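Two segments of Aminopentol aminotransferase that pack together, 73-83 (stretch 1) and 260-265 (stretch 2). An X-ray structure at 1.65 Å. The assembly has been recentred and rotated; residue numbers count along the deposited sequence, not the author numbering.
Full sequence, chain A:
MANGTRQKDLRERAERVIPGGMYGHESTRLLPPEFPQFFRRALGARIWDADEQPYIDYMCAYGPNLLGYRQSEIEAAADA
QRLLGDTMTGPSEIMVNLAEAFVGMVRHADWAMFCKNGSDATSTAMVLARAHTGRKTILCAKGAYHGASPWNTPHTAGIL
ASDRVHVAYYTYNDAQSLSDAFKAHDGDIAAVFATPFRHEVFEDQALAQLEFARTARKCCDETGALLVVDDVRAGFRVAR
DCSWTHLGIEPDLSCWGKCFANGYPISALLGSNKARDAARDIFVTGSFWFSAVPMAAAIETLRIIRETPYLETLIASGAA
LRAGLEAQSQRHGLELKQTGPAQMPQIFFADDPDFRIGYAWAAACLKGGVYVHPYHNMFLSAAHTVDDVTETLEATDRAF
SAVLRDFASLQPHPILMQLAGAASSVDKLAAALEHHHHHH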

ATOM      1  N   GLU A  73      -4.121  23.249   8.247  1.00 20.28           N
ATOM      2  CA  GLU A  73      -2.789  23.465   7.751  1.00 20.94           C
ATOM      3  C   GLU A  73      -2.304  22.281   6.874  1.00 21.19           C
ATOM      4  O   GLU A  73      -1.661  22.463   5.835  1.00 20.37           O
ATOM      5  N   ILE A  74      -2.613  21.057   7.271  1.00 19.19           N
ATOM      6  CA  ILE A  74      -2.188  19.911   6.482  1.00 20.29           C
ATOM      7  C   ILE A  74      -3.007  19.866   5.178  1.00 19.88           C
ATOM      8  O   ILE A  74      -2.413  19.583   4.112  1.00 19.98           O
ATOM      9  N   GLU A  75      -4.314  20.184   5.243  1.00 18.67           N
ATOM     10  CA  GLU A  75      -5.142  20.172   4.072  1.00 20.76           C
ATOM     11  C   GLU A  75      -4.683  21.275   3.114  1.00 23.48           C
ATOM     12  O   GLU A  75      -4.717  21.015   1.896  1.00 23.63           O
ATOM     13  N   ALA A  76      -4.208  22.418   3.656  1.00 21.49           N
ATOM     14  CA  ALA A  76      -3.592  23.510   2.840  1.00 23.87           C
ATOM     15  C   ALA A  76      -2.308  23.040   2.129  1.00 23.25           C
ATOM     16  O   ALA A  76      -2.108  23.344   0.953  1.00 21.02           O
ATOM     17  N   ALA A  77      -1.444  22.301   2.836  1.00 19.90           N
ATOM     18  CA  ALA A  77      -0.207  21.815   2.251  1.00 20.63           C
ATOM     19  C   ALA A  77      -0.519  20.799   1.155  1.00 20.08           C
ATOM     20  O   ALA A  77       0.144  20.822   0.106  1.00 22.57           O
ATOM     21  N   ALA A  78      -1.499  19.926   1.395  1.00 18.43           N
ATOM     22  CA  ALA A  78      -1.902  18.921   0.405  1.00 20.98           C
ATOM     23  C   ALA A  78      -2.483  19.598  -0.848  1.00 22.65           C
ATOM     24  O   ALA A  78      -2.196  19.195  -1.978  1.00 21.27           O
ATOM     25  N   ASP A  79      -3.322  20.619  -0.630  1.00 22.67           N
ATOM     26  CA  ASP A  79      -3.913  21.408  -1.725  1.00 23.69           C
ATOM     27  C   ASP A  79      -2.819  22.004  -2.614  1.00 20.83           C
ATOM     28  O   ASP A  79      -2.919  21.929  -3.826  1.00 23.98           O
ATOM     29  N   ALA A  80      -1.815  22.635  -2.006  1.00 21.01           N
ATOM     30  CA  ALA A  80      -0.744  23.277  -2.759  1.00 20.54           C
ATOM     31  C   ALA A  80      -0.000  22.252  -3.638  1.00 20.73           C
ATOM     32  O   ALA A  80       0.376  22.553  -4.778  1.00 21.05           O
ATOM     33  N   GLN A  81       0.259  21.056  -3.100  1.00 18.91           N
ATOM     34  CA  GLN A  81       0.945  20.033  -3.882  1.00 18.76           C
ATOM     35  C   GLN A  81       0.004  19.458  -4.952  1.00 17.37           C
ATOM     36  O   GLN A  81       0.439  19.167  -6.043  1.00 16.94           O
ATOM     37  N   ARG A  82      -1.281  19.321  -4.660  1.00 17.46           N
ATOM     38  CA  ARG A  82      -2.212  18.789  -5.638  1.00 20.85           C
ATOM     39  C   ARG A  82      -2.255  19.662  -6.917  1.00 21.74           C
ATOM     40  O   ARG A  82      -2.462  19.128  -8.026  1.00 20.48           O
ATOM     41  N   LEU A  83      -2.027  20.970  -6.774  1.00 20.53           N
ATOM     42  CA  LEU A  83      -1.992  21.875  -7.935  1.00 22.33           C
ATOM     43  C   LEU A  83      -0.758  21.593  -8.801  1.00 20.05           C
ATOM     44  O   LEU A  83      -0.734  22.013  -9.971  1.00 19.90           O
ATOM     45  N   PHE A 260       1.818   9.823  10.319  1.00 15.56           N
ATOM     46  CA  PHE A 260       2.817  10.907  10.063  1.00 17.64           C
ATOM     47  C   PHE A 260       2.453  11.809   8.867  1.00 16.46           C
ATOM     48  O   PHE A 260       3.155  12.782   8.597  1.00 16.40           O
ATOM     49  N   ALA A 261       1.350  11.522   8.180  1.00 17.15           N
ATOM     50  CA  ALA A 261       0.709  12.488   7.238  1.00 17.85           C
ATOM     51  C   ALA A 261      -0.765  12.696   7.616  1.00 16.85           C
ATOM     52  O   ALA A 261      -1.570  13.080   6.782  1.00 17.22           O
ATOM     53  N   ASN A 262      -1.089  12.502   8.908  1.00 16.63           N
ATOM     54  CA  ASN A 262      -2.367  12.801   9.510  1.00 16.61           C
ATOM     55  C   ASN A 262      -3.544  12.194   8.722  1.00 17.95           C
ATOM     56  O   ASN A 262      -4.627  12.764   8.683  1.00 17.35           O
ATOM     57  N   GLY A 263      -3.356  11.008   8.126  1.00 17.19           N
ATOM     58  CA  GLY A 263      -4.450  10.325   7.420  1.00 16.25           C
ATOM     59  C   GLY A 263      -4.135  10.078   5.948  1.00 16.69           C
ATOM     60  O   GLY A 263      -4.731   9.213   5.356  1.00 16.91           O
ATOM     61  N   TYR A 264      -3.244  10.874   5.354  1.00 16.47           N
ATOM     62  CA  TYR A 264      -2.763  10.595   3.975  1.00 17.57           C
ATOM     63  C   TYR A 264      -1.949   9.291   3.970  1.00 18.05           C
ATOM     64  O   TYR A 264      -1.261   8.972   4.934  1.00 16.07           O
ATOM     65  N   PRO A 265      -2.042   8.465   2.896  1.00 17.15           N
ATOM     66  CA  PRO A 265      -1.453   7.124   2.894  1.00 15.69           C
ATOM     67  C   PRO A 265       0.022   7.181   2.522  1.00 17.44           C
ATOM     68  O   PRO A 265       0.385   7.374   1.332  1.00 18.48           O
TER

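A single phenol hydroxyl meets three helix side chains: the OH of Tyr264 reaches the helix of stretch 1 and lies among the side chains of Glu75, Ala78 and Arg82, spaced about a turn apart, Glu75 to Arg82 spanning two turns. Its hydrogen bond to the carboxylate is short, with Tyr264 OH donating to Glu75 OE1 at 2.6 Å. Tyr264 adopts chi1 m (-76°) with chi2 at 84°, its CA-to-CB bond pointing toward the helix, and it has the largest area covered by the other stretch. Glu75 starts sideways, but two successive m rotamers (chi1 -66°, chi2 -49°) fold its chain so that the carboxylate comes nearer and meets the hydroxyl near the plane of the ring. Ala78, one turn further along, points toward stretch 2; its small methyl lets the phenol end come close, with Ala78 CB 3.4 Å from Tyr264 OH and 3.7 Å from Tyr264 CZ. Arg82 follows another turn on, also pointing toward stretch 2, with chi1 and chi2 both t and chi3 m. Arg82 NH2 lies at the ring edge near its plane, 3.4 Å from Tyr264 OH. The same guanidinium is held within the helix by a salt bridge in which Arg82 NH1 donates to Asp79 OD1 at 3.0 Å; Asp79, chi1 m, directs its CA-to-CB bond away and touches nothing in stretch 2.

At the other end of the contact the packing is mainly apolar. Ile74 (chi1 m, chi2 t) is buried and points toward the turn, placing Ile74 CD1 3.7 Å from Asn262 CB, while Ile74 CG2 stands 4.4 Å from Tyr264 CE1, oblique to the ring. Asn262, chi1 t, points back toward the helix and presents its CB to the isoleucine, while its amide is engaged, ND2 with a water that bridges to Glu75 and both amide atoms elsewhere in the structure. This water links the two stretches: it donates to Glu75 OE2 at 2.7 Å and accepts from Asn262 ND2 at 2.9 Å. The two carboxylate oxygens of Glu75 thus serve different partners, OE1 the tyrosine and OE2 the water.

Stretch 2 makes a type I' turn from Ala261 to Tyr264, closed by Tyr264 N donating to Ala261 O at 3.1 Å. Gly263 takes a positive phi in which a CB would jam against the carbonyl O of Asn262, so the backbone itself calls for glycine.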

ATOM      1  CB  GLU A  73      -1.836  23.717   8.902  1.00 24.05           C
ATOM      2  CG  GLU A  73      -2.214  24.915   9.779  1.00 28.89           C
ATOM      3  CD  GLU A  73      -1.455  24.848  11.095  1.00 32.72           C
ATOM      4  OE1 GLU A  73      -0.412  25.487  11.191  1.00 36.96           O
ATOM      5  OE2 GLU A  73      -1.866  24.082  11.988  1.00 34.32           O
ATOM      6  CB  ILE A  74      -2.277  18.626   7.324  1.00 21.25           C
ATOM      7  CG1 ILE A  74      -1.279  18.711   8.488  1.00 21.51           C
ATOM      8  CG2 ILE A  74      -2.070  17.374   6.459  1.00 20.53           C
ATOM      9  CD1 ILE A  74      -1.699  17.952   9.704  1.00 24.86           C
ATOM     10  CB  GLU A  75      -6.628  20.340   4.388  1.00 23.34           C
ATOM     11  CG  GLU A  75      -7.208  19.170   5.155  1.00 24.05           C
ATOM     12  CD  GLU A  75      -6.893  17.791   4.575  1.00 27.47           C
ATOM     13  OE1 GLU A  75      -6.830  17.684   3.341  1.00 30.46           O
ATOM     14  OE2 GLU A  75      -6.685  16.841   5.363  1.00 30.55           O
ATOM     15  CB  ALA A  76      -3.328  24.743   3.676  1.00 23.38           C
ATOM     16  CB  ALA A  77       0.712  21.229   3.297  1.00 21.05           C
ATOM     17  CB  ALA A  78      -2.905  17.966   0.986  1.00 19.98           C
ATOM     18  CB  ASP A  79      -4.737  22.582  -1.196  1.00 25.15           C
ATOM     19  CG  ASP A  79      -6.028  22.269  -0.482  1.00 28.54           C
ATOM     20  OD1 ASP A  79      -6.583  21.163  -0.676  1.00 32.68           O
ATOM     21  OD2 ASP A  79      -6.518  23.198   0.199  1.00 34.87           O
ATOM     22  CB  ALA A  80       0.203  23.999  -1.834  1.00 20.76           C
ATOM     23  CB  GLN A  81       1.512  18.928  -2.981  1.00 19.27           C
ATOM     24  CG  GLN A  81       2.319  17.883  -3.741  1.00 17.54           C
ATOM     25  CD  GLN A  81       3.513  18.528  -4.416  1.00 19.43           C
ATOM     26  OE1 GLN A  81       4.166  19.397  -3.845  1.00 18.50           O
ATOM     27  NE2 GLN A  81       3.790  18.108  -5.640  1.00 17.86           N
ATOM     28  CB  ARG A  82      -3.589  18.628  -5.001  1.00 24.00           C
ATOM     29  CG  ARG A  82      -4.508  17.660  -5.735  1.00 30.80           C
ATOM     30  CD  ARG A  82      -5.795  17.426  -4.948  1.00 34.73           C
ATOM     31  NE  ARG A  82      -5.535  16.980  -3.584  1.00 36.39           N
ATOM     32  CZ  ARG A  82      -5.785  17.678  -2.477  1.00 39.42           C
ATOM     33  NH1 ARG A  82      -6.215  18.920  -2.575  1.00 38.70           N
ATOM     34  NH2 ARG A  82      -5.604  17.129  -1.284  1.00 35.95           N
ATOM     35  CB  LEU A  83      -1.964  23.341  -7.486  1.00 24.02           C
ATOM     36  CG  LEU A  83      -3.241  23.864  -6.846  1.00 26.72           C
ATOM     37  CD1 LEU A  83      -3.076  25.307  -6.426  1.00 28.35           C
ATOM     38  CD2 LEU A  83      -4.424  23.705  -7.777  1.00 27.16           C
ATOM     39  CB  PHE A 260       4.254  10.400  10.022  1.00 17.17           C
ATOM     40  CG  PHE A 260       4.692   9.584   8.839  1.00 17.84           C
ATOM     41  CD1 PHE A 260       5.004  10.185   7.629  1.00 16.54           C
ATOM     42  CD2 PHE A 260       4.863   8.216   8.958  1.00 16.72           C
ATOM     43  CE1 PHE A 260       5.423   9.419   6.554  1.00 17.17           C
ATOM     44  CE2 PHE A 260       5.296   7.456   7.884  1.00 16.65           C
ATOM     45  CZ  PHE A 260       5.598   8.057   6.687  1.00 16.37           C
ATOM     46  CB  ALA A 261       0.877  11.977   5.813  1.00 18.16           C
ATOM     47  CB  ASN A 262      -2.595  14.313   9.691  1.00 17.89           C
ATOM     48  CG  ASN A 262      -3.697  14.588  10.687  1.00 18.91           C
ATOM     49  OD1 ASN A 262      -3.722  13.936  11.733  1.00 18.18           O
ATOM     50  ND2 ASN A 262      -4.605  15.522  10.380  1.00 19.56           N
ATOM     51  CB  TYR A 264      -1.999  11.805   3.444  1.00 19.04           C
ATOM     52  CG  TYR A 264      -2.907  12.939   3.028  1.00 19.36           C
ATOM     53  CD1 TYR A 264      -3.378  13.854   3.949  1.00 21.13           C
ATOM     54  CD2 TYR A 264      -3.351  13.061   1.719  1.00 21.83           C
ATOM     55  CE1 TYR A 264      -4.247  14.872   3.592  1.00 21.17           C
ATOM     56  CE2 TYR A 264      -4.192  14.094   1.333  1.00 22.75           C
ATOM     57  CZ  TYR A 264      -4.642  15.002   2.278  1.00 25.07           C
ATOM     58  OH  TYR A 264      -5.502  16.001   1.912  1.00 26.48           O
ATOM     59  CB  PRO A 265      -2.293   6.398   1.843  1.00 16.54           C
ATOM     60  CG  PRO A 265      -2.624   7.491   0.834  1.00 16.68           C
ATOM     61  CD  PRO A 265      -2.777   8.760   1.656  1.00 16.93           C
TER
HETATM   62  O   HOH W   1      -5.756  16.695   7.946  1.00 28.00           O